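Local structure of flavin prenyltransferase UbiX (Aquifex aeolicus, 2EJB) at residues 15-24 with 163-174. The protein probably acts as a metal-independent flavin prenyltransferase, joining a dimethylallyl group to FMN to make the prenylated cofactor used by UbiD decarboxylases. Residues are numbered along the deposited sequence; the frame is centred on the assembly and turned at random.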
ATOM      1  N   ILE A  15     -14.084   3.473   3.664  1.00 41.34           N
ATOM      2  CA  ILE A  15     -14.423   2.816   4.922  1.00 39.55           C
ATOM      3  C   ILE A  15     -13.371   3.098   5.998  1.00 39.54           C
ATOM      4  O   ILE A  15     -13.704   3.241   7.175  1.00 42.56           O
ATOM      5  CB  ILE A  15     -14.566   1.285   4.731  1.00 43.34           C
ATOM      6  CG1 ILE A  15     -15.076   0.640   6.023  1.00 45.20           C
ATOM      7  CG2 ILE A  15     -13.236   0.678   4.314  1.00 43.26           C
ATOM      8  CD1 ILE A  15     -16.505   1.011   6.368  1.00 45.14           C
ATOM      9  N   TYR A  16     -12.104   3.175   5.594  1.00 36.81           N
ATOM     10  CA  TYR A  16     -11.019   3.461   6.530  1.00 38.63           C
ATOM     11  C   TYR A  16     -11.287   4.792   7.230  1.00 35.03           C
ATOM     12  O   TYR A  16     -11.062   4.931   8.434  1.00 36.96           O
ATOM     13  CB  TYR A  16      -9.678   3.547   5.793  1.00 34.73           C
ATOM     14  CG  TYR A  16      -9.146   2.217   5.298  1.00 36.87           C
ATOM     15  CD1 TYR A  16      -8.753   1.224   6.197  1.00 41.90           C
ATOM     16  CD2 TYR A  16      -9.022   1.956   3.936  1.00 39.15           C
ATOM     17  CE1 TYR A  16      -8.248   0.009   5.753  1.00 42.05           C
ATOM     18  CE2 TYR A  16      -8.517   0.738   3.476  1.00 38.52           C
ATOM     19  CZ  TYR A  16      -8.133  -0.228   4.391  1.00 38.68           C
ATOM     20  OH  TYR A  16      -7.644  -1.432   3.947  1.00 37.41           O
ATOM     21  N   GLY A  17     -11.770   5.765   6.464  1.00 37.16           N
ATOM     22  CA  GLY A  17     -12.055   7.079   7.021  1.00 41.53           C
ATOM     23  C   GLY A  17     -13.237   7.088   7.972  1.00 41.86           C
ATOM     24  O   GLY A  17     -13.283   7.870   8.924  1.00 39.37           O
ATOM     25  N   ILE A  18     -14.203   6.221   7.700  1.00 39.36           N
ATOM     26  CA  ILE A  18     -15.394   6.105   8.535  1.00 40.03           C
ATOM     27  C   ILE A  18     -14.978   5.527   9.883  1.00 38.16           C
ATOM     28  O   ILE A  18     -15.304   6.076  10.938  1.00 42.84           O
ATOM     29  CB  ILE A  18     -16.430   5.165   7.870  1.00 40.99           C
ATOM     30  CG1 ILE A  18     -16.952   5.802   6.586  1.00 41.61           C
ATOM     31  CG2 ILE A  18     -17.572   4.857   8.829  1.00 45.21           C
ATOM     32  CD1 ILE A  18     -17.603   7.143   6.815  1.00 52.86           C
ATOM     33  N   LYS A  19     -14.238   4.423   9.833  1.00 39.70           N
ATOM     34  CA  LYS A  19     -13.761   3.752  11.037  1.00 40.18           C
ATOM     35  C   LYS A  19     -12.894   4.677  11.884  1.00 41.16           C
ATOM     36  O   LYS A  19     -13.017   4.709  13.113  1.00 38.16           O
ATOM     37  CB  LYS A  19     -12.958   2.504  10.654  1.00 40.57           C
ATOM     38  CG  LYS A  19     -12.531   1.650  11.842  1.00 50.72           C
ATOM     39  CD  LYS A  19     -13.724   1.292  12.716  1.00 57.55           C
ATOM     40  CE  LYS A  19     -14.762   0.491  11.942  1.00 67.41           C
ATOM     41  NZ  LYS A  19     -15.976   0.203  12.763  1.00 73.28           N
ATOM     42  N   LEU A  20     -12.012   5.424  11.223  1.00 36.20           N
ATOM     43  CA  LEU A  20     -11.134   6.349  11.927  1.00 37.22           C
ATOM     44  C   LEU A  20     -11.975   7.410  12.631  1.00 36.00           C
ATOM     45  O   LEU A  20     -11.693   7.795  13.767  1.00 37.92           O
ATOM     46  CB  LEU A  20     -10.161   7.017  10.944  1.00 27.36           C
ATOM     47  CG  LEU A  20      -9.288   8.140  11.510  1.00 32.73           C
ATOM     48  CD1 LEU A  20      -8.600   7.665  12.778  1.00 32.02           C
ATOM     49  CD2 LEU A  20      -8.260   8.573  10.461  1.00 31.52           C
ATOM     50  N   LEU A  21     -13.006   7.882  11.941  1.00 35.68           N
ATOM     51  CA  LEU A  21     -13.898   8.894  12.489  1.00 41.69           C
ATOM     52  C   LEU A  21     -14.570   8.381  13.754  1.00 36.27           C
ATOM     53  O   LEU A  21     -14.582   9.053  14.782  1.00 40.17           O
ATOM     54  CB  LEU A  21     -14.969   9.266  11.460  1.00 41.99           C
ATOM     55  CG  LEU A  21     -16.114  10.160  11.951  1.00 40.30           C
ATOM     56  CD1 LEU A  21     -15.585  11.550  12.278  1.00 46.51           C
ATOM     57  CD2 LEU A  21     -17.190  10.240  10.882  1.00 40.93           C
ATOM     58  N   GLN A  22     -15.122   7.181  13.676  1.00 41.34           N
ATOM     59  CA  GLN A  22     -15.802   6.599  14.819  1.00 40.31           C
ATOM     60  C   GLN A  22     -14.867   6.480  16.009  1.00 46.14           C
ATOM     61  O   GLN A  22     -15.235   6.824  17.134  1.00 48.84           O
ATOM     62  CB  GLN A  22     -16.362   5.224  14.448  1.00 39.46           C
ATOM     63  CG  GLN A  22     -17.352   5.270  13.305  1.00 45.13           C
ATOM     64  CD  GLN A  22     -17.694   3.892  12.783  1.00 47.42           C
ATOM     65  OE1 GLN A  22     -16.810   3.068  12.561  1.00 48.96           O
ATOM     66  NE2 GLN A  22     -18.979   3.639  12.569  1.00 48.05           N
ATOM     67  N   VAL A  23     -13.649   6.007  15.767  1.00 41.87           N
ATOM     68  CA  VAL A  23     -12.699   5.843  16.857  1.00 42.88           C
ATOM     69  C   VAL A  23     -12.329   7.167  17.518  1.00 42.40           C
ATOM     70  O   VAL A  23     -12.260   7.251  18.744  1.00 39.39           O
ATOM     71  CB  VAL A  23     -11.423   5.128  16.380  1.00 44.90           C
ATOM     72  CG1 VAL A  23     -10.488   4.894  17.558  1.00 51.98           C
ATOM     73  CG2 VAL A  23     -11.794   3.801  15.739  1.00 54.86           C
ATOM     74  N   LEU A  24     -12.094   8.200  16.715  1.00 40.48           N
ATOM     75  CA  LEU A  24     -11.742   9.511  17.252  1.00 36.74           C
ATOM     76  C   LEU A  24     -12.831  10.026  18.194  1.00 38.62           C
ATOM     77  O   LEU A  24     -12.536  10.578  19.255  1.00 38.33           O
ATOM     78  CB  LEU A  24     -11.521  10.512  16.115  1.00 38.66           C
ATOM     79  CG  LEU A  24     -10.257  10.278  15.283  1.00 40.60           C
ATOM     80  CD1 LEU A  24     -10.166  11.296  14.167  1.00 42.99           C
ATOM     81  CD2 LEU A  24      -9.038  10.364  16.190  1.00 34.03           C
ATOM     82  N   ASP A 163     -12.724  -6.588   8.749  1.00 51.06           N
ATOM     83  CA  ASP A 163     -12.813  -5.654   9.858  1.00 47.04           C
ATOM     84  C   ASP A 163     -11.488  -5.616  10.612  1.00 48.73           C
ATOM     85  O   ASP A 163     -11.061  -4.561  11.085  1.00 47.43           O
ATOM     86  CB  ASP A 163     -13.933  -6.089  10.803  1.00 52.28           C
ATOM     87  CG  ASP A 163     -14.177  -5.093  11.910  1.00 56.65           C
ATOM     88  OD1 ASP A 163     -14.676  -3.988  11.611  1.00 53.87           O
ATOM     89  OD2 ASP A 163     -13.866  -5.413  13.078  1.00 61.10           O
ATOM     90  N   ASP A 164     -10.842  -6.773  10.726  1.00 45.88           N
ATOM     91  CA  ASP A 164      -9.563  -6.855  11.421  1.00 44.81           C
ATOM     92  C   ASP A 164      -8.477  -6.100  10.666  1.00 44.83           C
ATOM     93  O   ASP A 164      -7.549  -5.574  11.271  1.00 46.91           O
ATOM     94  CB  ASP A 164      -9.137  -8.314  11.607  1.00 45.90           C
ATOM     95  CG  ASP A 164      -9.995  -9.049  12.621  1.00 52.97           C
ATOM     96  OD1 ASP A 164     -10.723  -8.377  13.376  1.00 48.08           O
ATOM     97  OD2 ASP A 164      -9.925 -10.296  12.669  1.00 43.77           O
ATOM     98  N   MET A 165      -8.590  -6.052   9.343  1.00 40.78           N
ATOM     99  CA  MET A 165      -7.604  -5.343   8.539  1.00 43.10           C
ATOM    100  C   MET A 165      -7.851  -3.837   8.566  1.00 44.64           C
ATOM    101  O   MET A 165      -6.910  -3.043   8.540  1.00 39.27           O
ATOM    102  CB  MET A 165      -7.620  -5.864   7.102  1.00 43.06           C
ATOM    103  CG  MET A 165      -7.063  -7.280   6.977  1.00 47.75           C
ATOM    104  SD  MET A 165      -6.854  -7.808   5.269  1.00 62.58           S
ATOM    105  CE  MET A 165      -8.500  -8.381   4.908  1.00 54.07           C
ATOM    106  N   ILE A 166      -9.121  -3.447   8.626  1.00 42.57           N
ATOM    107  CA  ILE A 166      -9.480  -2.036   8.687  1.00 40.16           C
ATOM    108  C   ILE A 166      -8.959  -1.442   9.997  1.00 44.74           C
ATOM    109  O   ILE A 166      -8.404  -0.345  10.019  1.00 41.02           O
ATOM    110  CB  ILE A 166     -11.005  -1.845   8.638  1.00 41.68           C
ATOM    111  CG1 ILE A 166     -11.559  -2.400   7.324  1.00 43.85           C
ATOM    112  CG2 ILE A 166     -11.348  -0.371   8.779  1.00 44.70           C
ATOM    113  CD1 ILE A 166     -13.070  -2.339   7.219  1.00 44.90           C
ATOM    114  N   ASN A 167      -9.142  -2.175  11.090  1.00 41.30           N
ATOM    115  CA  ASN A 167      -8.688  -1.719  12.396  1.00 44.39           C
ATOM    116  C   ASN A 167      -7.173  -1.609  12.437  1.00 40.15           C
ATOM    117  O   ASN A 167      -6.626  -0.729  13.101  1.00 41.43           O
ATOM    118  CB  ASN A 167      -9.183  -2.670  13.490  1.00 46.81           C
ATOM    119  CG  ASN A 167     -10.641  -2.443  13.843  1.00 51.11           C
ATOM    120  OD1 ASN A 167     -11.423  -1.961  13.024  1.00 51.70           O
ATOM    121  ND2 ASN A 167     -11.016  -2.801  15.064  1.00 58.08           N
ATOM    122  N   PHE A 168      -6.493  -2.511  11.735  1.00 35.91           N
ATOM    123  CA  PHE A 168      -5.033  -2.480  11.693  1.00 39.54           C
ATOM    124  C   PHE A 168      -4.578  -1.154  11.097  1.00 37.11           C
ATOM    125  O   PHE A 168      -3.767  -0.436  11.685  1.00 39.82           O
ATOM    126  CB  PHE A 168      -4.476  -3.620  10.836  1.00 41.26           C
ATOM    127  CG  PHE A 168      -3.003  -3.491  10.559  1.00 46.74           C
ATOM    128  CD1 PHE A 168      -2.063  -3.864  11.515  1.00 44.51           C
ATOM    129  CD2 PHE A 168      -2.554  -2.930   9.366  1.00 38.19           C
ATOM    130  CE1 PHE A 168      -0.695  -3.669  11.292  1.00 46.95           C
ATOM    131  CE2 PHE A 168      -1.191  -2.729   9.134  1.00 48.54           C
ATOM    132  CZ  PHE A 168      -0.260  -3.100  10.100  1.00 48.34           C
ATOM    133  N   VAL A 169      -5.107  -0.832   9.922  1.00 34.86           N
ATOM    134  CA  VAL A 169      -4.749   0.404   9.244  1.00 37.90           C
ATOM    135  C   VAL A 169      -5.134   1.624  10.087  1.00 42.71           C
ATOM    136  O   VAL A 169      -4.362   2.580  10.194  1.00 37.81           O
ATOM    137  CB  VAL A 169      -5.427   0.483   7.866  1.00 38.55           C
ATOM    138  CG1 VAL A 169      -5.038   1.775   7.167  1.00 41.47           C
ATOM    139  CG2 VAL A 169      -5.012  -0.723   7.024  1.00 31.90           C
ATOM    140  N   VAL A 170      -6.321   1.586  10.688  1.00 40.09           N
ATOM    141  CA  VAL A 170      -6.780   2.686  11.530  1.00 38.75           C
ATOM    142  C   VAL A 170      -5.845   2.852  12.728  1.00 34.63           C
ATOM    143  O   VAL A 170      -5.562   3.968  13.155  1.00 40.37           O
ATOM    144  CB  VAL A 170      -8.221   2.446  12.036  1.00 37.95           C
ATOM    145  CG1 VAL A 170      -8.650   3.575  12.964  1.00 43.18           C
ATOM    146  CG2 VAL A 170      -9.170   2.366  10.856  1.00 38.46           C
ATOM    147  N   GLY A 171      -5.367   1.734  13.262  1.00 34.59           N
ATOM    148  CA  GLY A 171      -4.461   1.788  14.395  1.00 37.58           C
ATOM    149  C   GLY A 171      -3.134   2.412  13.996  1.00 37.90           C
ATOM    150  O   GLY A 171      -2.504   3.125  14.782  1.00 36.90           O
ATOM    151  N   LYS A 172      -2.703   2.128  12.771  1.00 30.66           N
ATOM    152  CA  LYS A 172      -1.458   2.675  12.254  1.00 37.49           C
ATOM    153  C   LYS A 172      -1.586   4.189  12.133  1.00 36.50           C
ATOM    154  O   LYS A 172      -0.664   4.931  12.461  1.00 37.03           O
ATOM    155  CB  LYS A 172      -1.140   2.070  10.882  1.00 39.02           C
ATOM    156  CG  LYS A 172      -0.198   0.877  10.926  1.00 43.11           C
ATOM    157  CD  LYS A 172       1.203   1.333  11.314  1.00 56.93           C
ATOM    158  CE  LYS A 172       2.212   0.205  11.232  1.00 57.68           C
ATOM    159  NZ  LYS A 172       3.580   0.664  11.616  1.00 56.69           N
ATOM    160  N   LEU A 173      -2.745   4.637  11.662  1.00 35.27           N
ATOM    161  CA  LEU A 173      -2.995   6.062  11.498  1.00 36.24           C
ATOM    162  C   LEU A 173      -2.979   6.793  12.830  1.00 34.46           C
ATOM    163  O   LEU A 173      -2.462   7.903  12.929  1.00 36.83           O
ATOM    164  CB  LEU A 173      -4.330   6.275  10.797  1.00 30.36           C
ATOM    165  CG  LEU A 173      -4.289   5.875   9.322  1.00 39.71           C
ATOM    166  CD1 LEU A 173      -5.704   5.758   8.772  1.00 33.16           C
ATOM    167  CD2 LEU A 173      -3.474   6.913   8.546  1.00 32.74           C
ATOM    168  N   LEU A 174      -3.550   6.170  13.853  1.00 34.50           N
ATOM    169  CA  LEU A 174      -3.572   6.785  15.168  1.00 38.64           C
ATOM    170  C   LEU A 174      -2.172   6.807  15.773  1.00 37.67           C
ATOM    171  O   LEU A 174      -1.794   7.778  16.421  1.00 35.33           O
ATOM    172  CB  LEU A 174      -4.558   6.051  16.085  1.00 37.26           C
ATOM    173  CG  LEU A 174      -6.027   6.356  15.742  1.00 43.01           C
ATOM    174  CD1 LEU A 174      -6.941   5.387  16.469  1.00 43.40           C
ATOM    175  CD2 LEU A 174      -6.363   7.799  16.091  1.00 43.72           C
TER
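Val170 enters the surface of helix 14-26 as a knob into a hole lined by Tyr16, Lys19, Leu20 and Val23, and so joins the first and last helices of this Rossmann-like flavoprotein fold. The two helices lie on the same face of the parallel sheet, their local axes 9.5 Å apart and crossing at -63°. Lys19 is a worked example of a long polar side chain whose aliphatic stem packs as hydrocarbon while its charged tip leaves the seam. Its CB lies 3.8 Å from Ile166 CG2, and its CG presses 3.6 Å from Val170 CG2, crossing that valine at about a right angle. The chain then bends twice, at chi2 (53°) and chi3 (61°), and turns the ammonium toward Gln22, one turn further along its own helix. CD passes Asn167 OD1 at 4.0 Å, and CE lies near both that oxygen and Asp163 OD1.

On the sheet side of the knob, Tyr16 reaches along helix 162-176. Its CE1 meets Val169 CG2 at 3.6 Å, obliquely to the ring, and Leu124 of strand 121-125 touches both side chains. The ring lies near Arg126, which probably binds FMN, so the helix pair borders the probable flavin site. Leu20, toward the C-terminal ends, touches both Val170 CG1 and Leu174 CD2 with its CD1 methyl and rests on Val88 along with Leu173. The apolar seam closes where Leu24 CD2 meets Leu174 CD2 at 3.7 Å.

No hydrogen bond bridges the helices. Lys19 NZ stands 4.5 Å from Asp163 OD1, beyond a salt bridge, although the opposite charges may still attract; its hydrogen bond stays within its own helix, to Gln22 OE1 at 3.0 Å, with the donor tilted out of the amide's carbonyl plane.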